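Long-range contact in uncharacterized protein (Bacteroides ovatus, PDB 4QEY), which is of unknown function but belongs to the DUF4425 family and is probably a beta-sandwich lipoprotein related to PLAT/LH2 and C2-like calcium-binding domains: residues T23-F32 against S54-I65. Residues are numbered along the deposited sequence; the frame is centred on the assembly and turned at random.
Sequences TDDFDLNIAF and SYLVNKVTENKI. With EDO (1,2-ethanediol), chain L; EDO (1,2-ethanediol), chain M.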
loop_
_atom_site.group_PDB
_atom_site.type_symbol
_atom_site.label_atom_id
_atom_site.label_comp_id
_atom_site.label_asym_id
_atom_site.label_seq_id
_atom_site.Cartn_x
_atom_site.Cartn_y
_atom_site.Cartn_z
ATOM N N THR A 23 -6.840 9.453 -11.526
ATOM C CA THR A 23 -6.419 9.597 -10.124
ATOM C C THR A 23 -7.090 10.820 -9.444
ATOM O O THR A 23 -7.267 10.812 -8.229
ATOM C CB THR A 23 -4.880 9.696 -10.013
ATOM O OG1 THR A 23 -4.436 10.771 -10.846
ATOM C CG2 THR A 23 -4.167 8.387 -10.385
ATOM N N ASP A 24 -7.508 11.816 -10.210
ATOM C CA ASP A 24 -8.152 13.011 -9.658
ATOM C C ASP A 24 -9.613 12.749 -9.228
ATOM O O ASP A 24 -10.170 13.531 -8.443
ATOM C CB ASP A 24 -8.117 14.147 -10.694
ATOM C CG ASP A 24 -6.719 14.658 -11.019
ATOM O OD1 ASP A 24 -5.772 14.353 -10.248
ATOM O OD2 ASP A 24 -6.577 15.406 -12.017
ATOM N N ASP A 25 -10.218 11.648 -9.723
ATOM C CA ASP A 25 -11.617 11.308 -9.456
ATOM C C ASP A 25 -11.787 10.274 -8.318
ATOM O O ASP A 25 -12.887 9.785 -8.088
ATOM C CB ASP A 25 -12.246 10.757 -10.744
ATOM C CG ASP A 25 -12.309 11.787 -11.844
ATOM O OD1 ASP A 25 -12.806 12.898 -11.585
ATOM O OD2 ASP A 25 -11.864 11.481 -12.960
ATOM N N PHE A 26 -10.725 10.003 -7.579
ATOM C CA PHE A 26 -10.713 9.076 -6.457
ATOM C C PHE A 26 -9.918 9.659 -5.317
ATOM O O PHE A 26 -9.171 10.616 -5.521
ATOM C CB PHE A 26 -10.104 7.716 -6.888
ATOM C CG PHE A 26 -10.857 6.967 -7.965
ATOM C CD1 PHE A 26 -10.597 7.202 -9.313
ATOM C CD2 PHE A 26 -11.815 6.012 -7.633
ATOM C CE1 PHE A 26 -11.290 6.511 -10.305
ATOM C CE2 PHE A 26 -12.528 5.333 -8.630
ATOM C CZ PHE A 26 -12.253 5.582 -9.954
ATOM N N ASP A 27 -10.103 9.093 -4.116
ATOM C CA ASP A 27 -9.324 9.295 -2.894
ATOM C C ASP A 27 -8.705 7.954 -2.517
ATOM O O ASP A 27 -9.439 6.999 -2.329
ATOM C CB ASP A 27 -10.142 9.889 -1.737
ATOM C CG ASP A 27 -10.551 11.338 -1.852
ATOM O OD1 ASP A 27 -9.912 12.081 -2.630
ATOM O OD2 ASP A 27 -11.460 11.747 -1.113
ATOM N N LEU A 28 -7.377 7.856 -2.501
ATOM C CA LEU A 28 -6.629 6.667 -2.097
ATOM C C LEU A 28 -6.043 6.930 -0.722
ATOM O O LEU A 28 -5.278 7.895 -0.548
ATOM C CB LEU A 28 -5.527 6.283 -3.122
ATOM C CG LEU A 28 -4.598 5.132 -2.745
ATOM C CD1 LEU A 28 -5.370 3.800 -2.621
ATOM C CD2 LEU A 28 -3.492 4.996 -3.738
ATOM N N ASN A 29 -6.450 6.107 0.262
ATOM C CA ASN A 29 -5.995 6.191 1.647
ATOM C C ASN A 29 -5.307 4.902 1.973
ATOM O O ASN A 29 -5.887 3.837 1.753
ATOM C CB ASN A 29 -7.165 6.480 2.597
ATOM C CG ASN A 29 -7.999 7.648 2.146
ATOM O OD1 ASN A 29 -7.561 8.803 2.183
ATOM N ND2 ASN A 29 -9.194 7.351 1.624
ATOM N N ILE A 30 -4.039 4.967 2.394
ATOM C CA ILE A 30 -3.288 3.747 2.673
ATOM C C ILE A 30 -2.627 3.864 4.064
ATOM O O ILE A 30 -2.285 4.950 4.525
ATOM C CB ILE A 30 -2.267 3.376 1.567
ATOM C CG1 ILE A 30 -1.283 4.512 1.274
ATOM C CG2 ILE A 30 -2.981 2.950 0.275
ATOM C CD1 ILE A 30 -0.246 4.251 0.095
ATOM N N ALA A 31 -2.558 2.724 4.756
ATOM C CA ALA A 31 -1.955 2.593 6.068
ATOM C C ALA A 31 -1.009 1.410 6.072
ATOM O O ALA A 31 -1.361 0.340 5.582
ATOM C CB ALA A 31 -3.030 2.441 7.139
ATOM N N PHE A 32 0.206 1.623 6.578
ATOM C CA PHE A 32 1.256 0.609 6.695
ATOM C C PHE A 32 1.618 0.382 8.144
ATOM O O PHE A 32 1.712 1.332 8.943
ATOM C CB PHE A 32 2.515 0.995 5.920
ATOM C CG PHE A 32 2.375 1.270 4.446
ATOM C CD1 PHE A 32 2.039 2.541 3.990
ATOM C CD2 PHE A 32 2.703 0.296 3.507
ATOM C CE1 PHE A 32 1.981 2.819 2.623
ATOM C CE2 PHE A 32 2.669 0.577 2.137
ATOM C CZ PHE A 32 2.309 1.842 1.702
ATOM N N SER A 54 4.249 3.836 12.374
ATOM C CA SER A 54 3.018 3.657 11.606
ATOM C C SER A 54 3.055 4.653 10.469
ATOM O O SER A 54 3.431 5.800 10.711
ATOM C CB SER A 54 1.774 3.826 12.477
ATOM O OG SER A 54 1.523 5.196 12.750
ATOM N N TYR A 55 2.708 4.247 9.247
ATOM C CA TYR A 55 2.737 5.191 8.136
ATOM C C TYR A 55 1.354 5.235 7.490
ATOM O O TYR A 55 0.887 4.267 6.901
ATOM C CB TYR A 55 3.846 4.827 7.143
ATOM C CG TYR A 55 4.001 5.786 5.993
ATOM C CD1 TYR A 55 4.116 7.160 6.216
ATOM C CD2 TYR A 55 4.198 5.317 4.695
ATOM C CE1 TYR A 55 4.278 8.049 5.161
ATOM C CE2 TYR A 55 4.409 6.196 3.634
ATOM C CZ TYR A 55 4.458 7.561 3.874
ATOM O OH TYR A 55 4.663 8.429 2.832
ATOM N N LEU A 56 0.674 6.348 7.700
ATOM C CA LEU A 56 -0.683 6.610 7.217
ATOM C C LEU A 56 -0.670 7.775 6.225
ATOM O O LEU A 56 -0.218 8.869 6.568
ATOM C CB LEU A 56 -1.614 6.909 8.405
ATOM C CG LEU A 56 -2.193 5.711 9.222
ATOM C CD1 LEU A 56 -1.121 4.793 9.859
ATOM C CD2 LEU A 56 -3.057 6.214 10.344
ATOM N N VAL A 57 -1.092 7.526 4.976
ATOM C CA VAL A 57 -1.166 8.548 3.931
ATOM C C VAL A 57 -2.631 8.697 3.481
ATOM O O VAL A 57 -3.191 7.777 2.880
ATOM C CB VAL A 57 -0.236 8.251 2.720
ATOM C CG1 VAL A 57 -0.076 9.489 1.833
ATOM C CG2 VAL A 57 1.125 7.756 3.171
ATOM N N ASN A 58 -3.247 9.837 3.780
ATOM C CA ASN A 58 -4.611 10.131 3.326
ATOM C C ASN A 58 -4.548 10.871 2.017
ATOM O O ASN A 58 -3.681 11.736 1.857
ATOM C CB ASN A 58 -5.391 10.938 4.366
ATOM C CG ASN A 58 -5.775 10.167 5.594
ATOM O OD1 ASN A 58 -6.107 8.972 5.557
ATOM N ND2 ASN A 58 -5.842 10.874 6.699
ATOM N N LYS A 59 -5.446 10.528 1.069
ATOM C CA LYS A 59 -5.573 11.146 -0.265
ATOM C C LYS A 59 -4.180 11.239 -0.941
ATOM O O LYS A 59 -3.670 12.335 -1.193
ATOM C CB LYS A 59 -6.248 12.530 -0.169
ATOM C CG LYS A 59 -7.636 12.464 0.446
ATOM C CD LYS A 59 -8.237 13.819 0.800
ATOM C CE LYS A 59 -9.614 13.626 1.402
ATOM N NZ LYS A 59 -10.212 14.887 1.889
ATOM N N VAL A 60 -3.576 10.061 -1.207
ATOM C CA VAL A 60 -2.275 9.882 -1.871
ATOM C C VAL A 60 -2.289 10.620 -3.221
ATOM O O VAL A 60 -3.138 10.332 -4.056
ATOM C CB VAL A 60 -1.944 8.383 -2.047
ATOM C CG1 VAL A 60 -0.640 8.189 -2.798
ATOM C CG2 VAL A 60 -1.900 7.661 -0.709
ATOM N N THR A 61 -1.382 11.598 -3.401
ATOM C CA THR A 61 -1.270 12.402 -4.627
ATOM C C THR A 61 -0.139 11.838 -5.522
ATOM O O THR A 61 -0.175 12.016 -6.739
ATOM C CB THR A 61 -1.043 13.898 -4.301
ATOM O OG1 THR A 61 0.092 14.044 -3.449
ATOM C CG2 THR A 61 -2.230 14.535 -3.630
ATOM N N GLU A 62 0.840 11.152 -4.919
ATOM C CA GLU A 62 1.946 10.506 -5.621
ATOM C C GLU A 62 1.450 9.252 -6.361
ATOM O O GLU A 62 0.502 8.601 -5.905
ATOM C CB GLU A 62 3.060 10.137 -4.616
ATOM C CG GLU A 62 3.608 11.300 -3.797
ATOM C CD GLU A 62 4.211 12.477 -4.550
ATOM O OE1 GLU A 62 4.802 12.279 -5.639
ATOM O OE2 GLU A 62 4.127 13.604 -4.011
ATOM N N ASN A 63 2.074 8.918 -7.504
ATOM C CA ASN A 63 1.698 7.742 -8.301
ATOM C C ASN A 63 2.303 6.470 -7.716
ATOM O O ASN A 63 1.879 5.367 -8.074
ATOM C CB ASN A 63 2.130 7.913 -9.755
ATOM C CG ASN A 63 1.285 8.935 -10.491
ATOM O OD1 ASN A 63 0.116 8.690 -10.831
ATOM N ND2 ASN A 63 1.854 10.106 -10.757
ATOM N N LYS A 64 3.279 6.628 -6.813
ATOM C CA LYS A 64 3.981 5.530 -6.162
ATOM C C LYS A 64 4.285 5.909 -4.706
ATOM O O LYS A 64 4.778 7.003 -4.433
ATOM C CB LYS A 64 5.265 5.203 -6.956
ATOM C CG LYS A 64 6.087 4.012 -6.484
ATOM C CD LYS A 64 7.343 3.873 -7.344
ATOM C CE LYS A 64 8.287 2.778 -6.893
ATOM N NZ LYS A 64 9.489 2.679 -7.769
ATOM N N ILE A 65 3.942 5.017 -3.776
ATOM C CA ILE A 65 4.222 5.144 -2.340
ATOM C C ILE A 65 4.906 3.871 -1.921
ATOM O O ILE A 65 4.437 2.782 -2.239
ATOM C CB ILE A 65 2.973 5.473 -1.458
ATOM C CG1 ILE A 65 2.421 6.862 -1.766
ATOM C CG2 ILE A 65 3.295 5.373 0.050
ATOM C CD1 ILE A 65 3.314 8.127 -1.377
HETATM C C1 EDO L . -5.667 9.769 -5.866
HETATM O O1 EDO L . -6.305 8.829 -6.684
HETATM C C2 EDO L . -6.326 9.656 -4.494
HETATM O O2 EDO L . -5.756 10.530 -3.555
HETATM C C1 EDO M . -6.656 13.325 -5.701
HETATM O O1 EDO M . -7.932 12.858 -6.135
HETATM C C2 EDO M . -6.704 13.869 -4.235
HETATM O O2 EDO M . -7.110 12.838 -3.338
#
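The edge of one sheet of a beta-sandwich is made here: the short outer strand 55-57 runs antiparallel to 26-32, and the chain then turns away through 58-63 to enter the second sheet at 64-65. Two hydrogen-bonded pairs hold the strands together. Ile30 and Val57 exchange both their backbone bonds, as do Phe32 and Tyr55, with Phe32 N 2.7 Å from Tyr55 O. Beyond Val57 the regular ladder gives way to bonds with the turn. Leu28 O takes Val60 N at 2.8 Å, in the carbonyl plane, while Lys59 N turns to the side-chain OD1 of Asn29, 2.9 Å away and tilted 33° from the plane of the Asn29 side-chain amide. With CG set beside its own backbone N (chi1 -50°), Asn29 can reach the turn with OD1, and its ND2 is held by Ser81 of strand 73-84. Cutting this side chain back to an alanine is likely to cost the Lys59 amide this acceptor and Ser81 OG this bond, giving the turn more freedom to move. On the inward face, Ile30 CD1 meets Ile65 CG2 at 3.7 Å, so that a side chain of one sheet touches one of the other, and Ile30 CG1 packs on Val60 CG2. The Phe32 and Tyr55 rings lie side by side, planes 21° apart but barely overlapping, touching through CD1 of Phe32 and CD2 of Tyr55 at 3.6 Å. The exposed Lys59 chain runs extended alongside Asp27, whose OD2 stays 4.5 Å from Lys59 NZ. Backbone bonds, the Asn29 side-chain bond and apolar contacts therefore carry the join; this long charge pair probably adds only mild attraction.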